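Local coordinates for protein diadenosine tetraphosphatase, putative (Trypanosoma brucei, PDB 2QJC) that binds two manganese ions in a calcineurin-like phosphoesterase fold and probably hydrolyses phosphate esters or anhydrides such as diadenosine tetraphosphate, at residues Ala84-Leu87 with Lys88-Lys92; Gln113-Pro116 with Thr117-Thr121; Gln213-Pro216 with Leu217-Leu221. All coordinates share one frame; numbering follows the deposited sequence.

Contact 1 (Ala84-Leu87 with Lys88-Lys92)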
loop_
_atom_site.group_PDB
_atom_site.type_symbol
_atom_site.label_atom_id
_atom_site.label_comp_id
_atom_site.label_asym_id
_atom_site.label_seq_id
_atom_site.Cartn_x
_atom_site.Cartn_y
_atom_site.Cartn_z
ATOM N N ALA A 84 -6.828 -4.989 7.321
ATOM C CA ALA A 84 -7.355 -6.351 7.420
ATOM C C ALA A 84 -7.643 -6.791 8.852
ATOM O O ALA A 84 -8.688 -7.384 9.117
ATOM C CB ALA A 84 -6.385 -7.347 6.754
ATOM N N LYS A 85 -6.717 -6.515 9.768
ATOM C CA LYS A 85 -6.901 -6.908 11.163
ATOM C C LYS A 85 -8.044 -6.138 11.804
ATOM O O LYS A 85 -8.746 -6.674 12.663
ATOM C CB LYS A 85 -5.620 -6.688 11.975
ATOM C CG LYS A 85 -4.432 -7.547 11.531
ATOM C CD LYS A 85 -3.232 -7.364 12.455
ATOM C CE LYS A 85 -1.986 -8.023 11.888
ATOM N NZ LYS A 85 -2.200 -9.468 11.595
ATOM N N LEU A 86 -8.230 -4.882 11.394
ATOM C CA LEU A 86 -9.313 -4.069 11.944
ATOM C C LEU A 86 -10.661 -4.647 11.520
ATOM O O LEU A 86 -11.568 -4.779 12.341
ATOM C CB LEU A 86 -9.213 -2.611 11.474
ATOM C CG LEU A 86 -10.296 -1.663 12.020
ATOM C CD1 LEU A 86 -10.181 -1.576 13.539
ATOM C CD2 LEU A 86 -10.150 -0.285 11.396
ATOM N N LEU A 87 -10.793 -4.991 10.239
ATOM C CA LEU A 87 -12.040 -5.565 9.740
ATOM C C LEU A 87 -12.319 -6.865 10.473
ATOM O O LEU A 87 -13.461 -7.168 10.817
ATOM C CB LEU A 87 -11.961 -5.846 8.235
ATOM C CG LEU A 87 -12.019 -4.648 7.282
ATOM C CD1 LEU A 87 -11.958 -5.144 5.843
ATOM C CD2 LEU A 87 -13.303 -3.861 7.516
ATOM N N LYS A 88 -11.261 -7.630 10.712
ATOM C CA LYS A 88 -11.384 -8.897 11.411
ATOM C C LYS A 88 -11.913 -8.670 12.830
ATOM O O LYS A 88 -12.850 -9.335 13.260
ATOM C CB LYS A 88 -10.029 -9.596 11.468
ATOM C CG LYS A 88 -10.112 -11.052 11.884
ATOM C CD LYS A 88 -8.734 -11.646 12.116
ATOM C CE LYS A 88 -8.827 -13.140 12.396
ATOM N NZ LYS A 88 -9.756 -13.447 13.518
ATOM N N LEU A 89 -11.311 -7.726 13.546
ATOM C CA LEU A 89 -11.724 -7.410 14.911
ATOM C C LEU A 89 -13.141 -6.869 14.994
ATOM O O LEU A 89 -13.844 -7.102 15.979
ATOM C CB LEU A 89 -10.768 -6.397 15.540
ATOM C CG LEU A 89 -9.521 -6.960 16.218
ATOM C CD1 LEU A 89 -8.677 -5.816 16.775
ATOM C CD2 LEU A 89 -9.944 -7.914 17.336
ATOM N N VAL A 90 -13.553 -6.143 13.960
ATOM C CA VAL A 90 -14.886 -5.568 13.909
ATOM C C VAL A 90 -15.938 -6.644 13.680
ATOM O O VAL A 90 -16.930 -6.718 14.410
ATOM C CB VAL A 90 -15.000 -4.514 12.779
ATOM C CG1 VAL A 90 -16.432 -4.008 12.681
ATOM C CG2 VAL A 90 -14.043 -3.357 13.046
ATOM N N LYS A 91 -15.721 -7.486 12.675
ATOM C CA LYS A 91 -16.682 -8.537 12.363
ATOM C C LYS A 91 -16.941 -9.393 13.599
ATOM O O LYS A 91 -17.953 -10.091 13.686
ATOM C CB LYS A 91 -16.186 -9.390 11.191
ATOM C CG LYS A 91 -15.287 -10.541 11.569
ATOM C CD LYS A 91 -15.979 -11.865 11.271
ATOM C CE LYS A 91 -16.361 -11.965 9.801
ATOM N NZ LYS A 91 -17.087 -13.229 9.506
ATOM N N LYS A 92 -16.024 -9.326 14.558
ATOM C CA LYS A 92 -16.173 -10.059 15.810
ATOM C C LYS A 92 -17.095 -9.202 16.680
ATOM O O LYS A 92 -16.743 -8.822 17.799
ATOM C CB LYS A 92 -14.812 -10.230 16.490
ATOM C CG LYS A 92 -13.770 -10.911 15.613
ATOM C CD LYS A 92 -12.359 -10.827 16.196
ATOM C CE LYS A 92 -12.154 -11.769 17.373
ATOM N NZ LYS A 92 -13.017 -11.430 18.536
#
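Four consecutive carbonyls of Ala84-Leu87 are each taken by the amide four residues on, as in any regular alpha-helix. Lys88 N donates to Ala84 O at 3.0 Å, and Leu89 N to Lys85 O at 2.9 Å. The following two residues continue the pattern: Val90 N bonds to Leu86 O, and Lys91 N reaches Leu87 O at 2.9 Å with an almost straight N-H...O angle of 171°. All four backbone acceptors and all four donors are thereby satisfied within the helix, which lets its apolar side chains turn inward at no polar cost. Across one turn, Leu86 CG meets Val90 CG2 at 4.2 Å. Val90 holds CG1 anti to the backbone N (chi1 176°), which leaves CG2 beside that N and over the preceding turn, pressed to a tight 2.9 Å from Leu86 O. Both are branched and fully apolar, which suits Leu86 to its buried place and Val90 to the partly exposed margin of the same face. Lys85, Lys88 and Lys91 suit the exposed side, where their long chains can carry the ammonium groups outward; the CB of Lys88 still rests 3.4 Å from Lys85 O. The helix spanning 81-91 begins at the manganese ligand Asn81. Its apolar side lies against helix 108-114, with Leu86 on Leu111 and Val90 on Ala112, while Leu87 reaches Leu123 of helix 117-124.

Contact 2 (Gln113-Pro116 with Thr117-Thr121)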
loop_
_atom_site.group_PDB
_atom_site.type_symbol
_atom_site.label_atom_id
_atom_site.label_comp_id
_atom_site.label_asym_id
_atom_site.label_seq_id
_atom_site.Cartn_x
_atom_site.Cartn_y
_atom_site.Cartn_z
ATOM N N GLN A 113 -14.294 -0.480 17.965
ATOM C CA GLN A 113 -15.531 -0.098 18.642
ATOM C C GLN A 113 -16.117 1.207 18.100
ATOM O O GLN A 113 -17.331 1.427 18.169
ATOM C CB GLN A 113 -15.282 0.038 20.150
ATOM C CG GLN A 113 -14.556 -1.148 20.763
ATOM C CD GLN A 113 -14.291 -0.978 22.246
ATOM O OE1 GLN A 113 -15.045 -1.471 23.083
ATOM N NE2 GLN A 113 -13.219 -0.269 22.577
ATOM N N SER A 114 -15.261 2.059 17.543
ATOM C CA SER A 114 -15.701 3.352 17.027
ATOM C C SER A 114 -15.824 3.502 15.508
ATOM O O SER A 114 -16.183 4.579 15.029
ATOM C CB SER A 114 -14.774 4.458 17.555
ATOM O OG SER A 114 -13.438 4.284 17.096
ATOM N N ILE A 115 -15.550 2.445 14.747
ATOM C CA ILE A 115 -15.620 2.560 13.291
ATOM C C ILE A 115 -17.033 2.691 12.716
ATOM O O ILE A 115 -17.891 1.831 12.922
ATOM C CB ILE A 115 -14.883 1.382 12.580
ATOM C CG1 ILE A 115 -14.741 1.696 11.090
ATOM C CG2 ILE A 115 -15.637 0.068 12.778
ATOM C CD1 ILE A 115 -14.028 0.614 10.289
ATOM N N PRO A 116 -17.290 3.793 11.991
ATOM C CA PRO A 116 -18.593 4.058 11.373
ATOM C C PRO A 116 -18.833 3.221 10.117
ATOM O O PRO A 116 -17.885 2.765 9.470
ATOM C CB PRO A 116 -18.543 5.558 11.090
ATOM C CG PRO A 116 -17.097 5.800 10.817
ATOM C CD PRO A 116 -16.404 4.967 11.876
ATOM N N THR A 117 -20.108 3.030 9.788
ATOM C CA THR A 117 -20.527 2.235 8.640
ATOM C C THR A 117 -19.835 2.565 7.319
ATOM O O THR A 117 -19.287 1.674 6.665
ATOM C CB THR A 117 -22.059 2.342 8.433
ATOM O OG1 THR A 117 -22.732 1.795 9.575
ATOM C CG2 THR A 117 -22.495 1.575 7.180
ATOM N N ASP A 118 -19.866 3.834 6.918
ATOM C CA ASP A 118 -19.247 4.231 5.662
ATOM C C ASP A 118 -17.777 3.812 5.602
ATOM O O ASP A 118 -17.358 3.144 4.654
ATOM C CB ASP A 118 -19.403 5.740 5.440
ATOM C CG ASP A 118 -18.716 6.571 6.503
ATOM O OD1 ASP A 118 -18.897 6.287 7.703
ATOM O OD2 ASP A 118 -18.001 7.521 6.132
ATOM N N VAL A 119 -17.000 4.183 6.617
ATOM C CA VAL A 119 -15.589 3.816 6.656
ATOM C C VAL A 119 -15.435 2.299 6.505
ATOM O O VAL A 119 -14.700 1.819 5.642
ATOM C CB VAL A 119 -14.929 4.255 7.985
ATOM C CG1 VAL A 119 -13.473 3.796 8.026
ATOM C CG2 VAL A 119 -15.010 5.772 8.130
ATOM N N GLU A 120 -16.139 1.550 7.345
ATOM C CA GLU A 120 -16.082 0.093 7.308
ATOM C C GLU A 120 -16.436 -0.452 5.922
ATOM O O GLU A 120 -15.876 -1.461 5.479
ATOM C CB GLU A 120 -17.036 -0.486 8.353
ATOM C CG GLU A 120 -17.143 -1.995 8.347
ATOM C CD GLU A 120 -18.153 -2.494 9.362
ATOM O OE1 GLU A 120 -17.999 -2.173 10.561
ATOM O OE2 GLU A 120 -19.105 -3.201 8.965
ATOM N N THR A 121 -17.360 0.219 5.243
ATOM C CA THR A 121 -17.783 -0.201 3.914
ATOM C C THR A 121 -16.684 0.006 2.879
ATOM O O THR A 121 -16.442 -0.869 2.048
ATOM C CB THR A 121 -19.053 0.557 3.475
ATOM O OG1 THR A 121 -20.147 0.159 4.308
ATOM C CG2 THR A 121 -19.394 0.250 2.031
#
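Pro116 sits at the N-cap position of helix 117-124, and first-turn side chains from Asp118 to Glu120 pack on it and Ile115. Thr117 opens the first turn; its carbonyl accepts both the amide of Thr121 and, at 2.9 Å, Thr121 OG1, which stands above the carbonyl plane. Asp118 follows with chi1 at 62°, a torsion that swings the carboxylate back beside the proline, OD1 lying 3.5 Å from Pro116 CB. Its OD2 forms a salt bridge with Arg68 of helix 63-73. Val119 faces the preceding residues with both methyls: CG2 presses on Pro116 CG at a tight 3.4 Å, and CG1 lies 3.9 Å from Ile115 CG1. Glu120 then closes the turn, its N donating to Pro116 O at 3.0 Å in a nearly straight bond (175°). The Ile115 CD1 methyl meets Glu120 CB at 3.7 Å, the two side chains crossing at about a right angle. Proline costs nothing here, where helix bonding needs no N-H, and its carbonyl accepts the first i to i+4 bond. The chemistry implies a helix start fixed by one short backbone bond and apolar packing, with Asp118 paired to Arg68 and the Glu120 carboxylate beside apolar Ile115.

Contact 3 (Gln213-Pro216 with Leu217-Leu221)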
loop_
_atom_site.group_PDB
_atom_site.type_symbol
_atom_site.label_atom_id
_atom_site.label_comp_id
_atom_site.label_asym_id
_atom_site.label_seq_id
_atom_site.Cartn_x
_atom_site.Cartn_y
_atom_site.Cartn_z
ATOM N N GLN A 213 16.540 0.861 -4.583
ATOM C CA GLN A 213 17.640 0.161 -5.249
ATOM C C GLN A 213 17.211 -0.936 -6.218
ATOM O O GLN A 213 18.052 -1.581 -6.844
ATOM C CB GLN A 213 18.596 -0.439 -4.217
ATOM C CG GLN A 213 18.456 0.150 -2.837
ATOM C CD GLN A 213 17.391 -0.551 -2.018
ATOM O OE1 GLN A 213 17.618 -1.644 -1.498
ATOM N NE2 GLN A 213 16.222 0.067 -1.908
ATOM N N TYR A 214 15.913 -1.151 -6.355
ATOM C CA TYR A 214 15.447 -2.192 -7.255
ATOM C C TYR A 214 14.717 -1.599 -8.443
ATOM O O TYR A 214 14.108 -2.317 -9.233
ATOM C CB TYR A 214 14.549 -3.166 -6.497
ATOM C CG TYR A 214 15.187 -3.692 -5.232
ATOM C CD1 TYR A 214 16.322 -4.503 -5.281
ATOM C CD2 TYR A 214 14.659 -3.373 -3.983
ATOM C CE1 TYR A 214 16.917 -4.987 -4.109
ATOM C CE2 TYR A 214 15.239 -3.849 -2.809
ATOM C CZ TYR A 214 16.363 -4.653 -2.878
ATOM O OH TYR A 214 16.920 -5.125 -1.720
ATOM N N LYS A 215 14.773 -0.280 -8.561
ATOM C CA LYS A 215 14.132 0.384 -9.681
ATOM C C LYS A 215 14.831 -0.110 -10.940
ATOM O O LYS A 215 16.012 -0.451 -10.914
ATOM C CB LYS A 215 14.276 1.910 -9.575
ATOM C CG LYS A 215 13.677 2.500 -8.315
ATOM C CD LYS A 215 13.783 4.011 -8.278
ATOM C CE LYS A 215 12.757 4.671 -9.188
ATOM N NZ LYS A 215 12.758 6.155 -9.022
ATOM N N PRO A 216 14.103 -0.176 -12.056
ATOM C CA PRO A 216 12.690 0.188 -12.163
ATOM C C PRO A 216 11.735 -0.992 -11.930
ATOM O O PRO A 216 10.527 -0.856 -12.114
ATOM C CB PRO A 216 12.599 0.713 -13.586
ATOM C CG PRO A 216 13.485 -0.254 -14.317
ATOM C CD PRO A 216 14.695 -0.371 -13.394
ATOM N N LEU A 217 12.271 -2.139 -11.518
ATOM C CA LEU A 217 11.442 -3.323 -11.301
ATOM C C LEU A 217 10.564 -3.287 -10.052
ATOM O O LEU A 217 9.547 -3.974 -9.994
ATOM C CB LEU A 217 12.315 -4.583 -11.277
ATOM C CG LEU A 217 12.958 -4.967 -12.616
ATOM C CD1 LEU A 217 13.762 -6.246 -12.447
ATOM C CD2 LEU A 217 11.871 -5.164 -13.672
ATOM N N ALA A 218 10.956 -2.500 -9.056
ATOM C CA ALA A 218 10.176 -2.400 -7.823
ATOM C C ALA A 218 10.414 -1.081 -7.089
ATOM O O ALA A 218 11.452 -0.439 -7.269
ATOM C CB ALA A 218 10.483 -3.593 -6.898
ATOM N N ILE A 219 9.441 -0.683 -6.266
ATOM C CA ILE A 219 9.523 0.559 -5.498
ATOM C C ILE A 219 8.822 0.442 -4.140
ATOM O O ILE A 219 7.590 0.302 -4.077
ATOM C CB ILE A 219 8.873 1.737 -6.259
ATOM C CG1 ILE A 219 9.582 1.945 -7.604
ATOM C CG2 ILE A 219 8.925 3.001 -5.404
ATOM C CD1 ILE A 219 8.982 3.033 -8.473
ATOM N N GLY A 220 9.608 0.493 -3.061
ATOM C CA GLY A 220 9.047 0.417 -1.720
ATOM C C GLY A 220 8.819 1.832 -1.207
ATOM O O GLY A 220 9.779 2.558 -0.937
ATOM N N LEU A 221 7.557 2.224 -1.056
ATOM C CA LEU A 221 7.222 3.580 -0.618
ATOM C C LEU A 221 7.019 3.828 0.869
ATOM O O LEU A 221 6.708 4.959 1.251
ATOM C CB LEU A 221 5.959 4.065 -1.336
ATOM C CG LEU A 221 5.944 4.241 -2.857
ATOM C CD1 LEU A 221 4.500 4.470 -3.336
ATOM C CD2 LEU A 221 6.819 5.415 -3.241
#
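The chain reverses over Tyr214-Leu217 and enters the strand at Ala218, a cis peptide bond before Pro216 bringing two backbone amides round to a single carbonyl. Ala218 N donates to Tyr214 O at 3.2 Å, approaching from well above the carbonyl plane, 58° out of it. Leu217 N is nearer, at 2.9 Å from Tyr214 O, but its N-H...O angle of 121° makes that bond weak. Proline suits the bend because, of the common residues, it adopts the cis peptide most readily. Its own carbonyl is held by the hydroxyl of Thr199. On one side of the turn the CB atoms of Tyr214 and Ala218 meet at 4.1 Å, and the small alanine lets the tyrosine backbone come close. With chi1 at -52°, Tyr214 sets its ring beside its own backbone N, and the ring leads away from the strand to rest on Ala191 and Ser192. Lys215 uses its aliphatic part instead: CG lies 3.8 Å from Ala218 O, and CE meets Ile219 CD1 at 4.2 Å. The chain bends at its third torsion, and its ammonium group bonds to the carbonyl of Gly239, so one residue offers methylenes to a buried isoleucine and charge to a loop. Leu217 packs on Trp194, and Ile219 on Ile241 of strand 240-245. This type VIa beta turn, with cis Pro216 in its third position, leads into the edge strand 218-220, which pairs in parallel with strand 199-202 in one of the two five-stranded sheets of this calcineurin-like phosphoesterase fold.

Contacts 1 and 2 are neighbours, their centres 11 Å apart, and they touch directly: Val90 CG2 meets Ile115 CG2 at 3.8 Å, and Leu86 CD2 lies 4.1 Å from Ile115 CD1. Ile115 thus packs against both its own following helix and helix 81-91. Contact 3 is on the opposite side of the chain's centre, about 31 Å from contact 1 and 34 Å from contact 2 between centres. Contact 1 lies nearest to the manganese pair, the side chain of Lys85 being about 8 Å from a bound ion. In contact 3 the Ile219 side chain is about 11 Å from that of the ligand Asp26, whereas contact 2 lies away from the metal site.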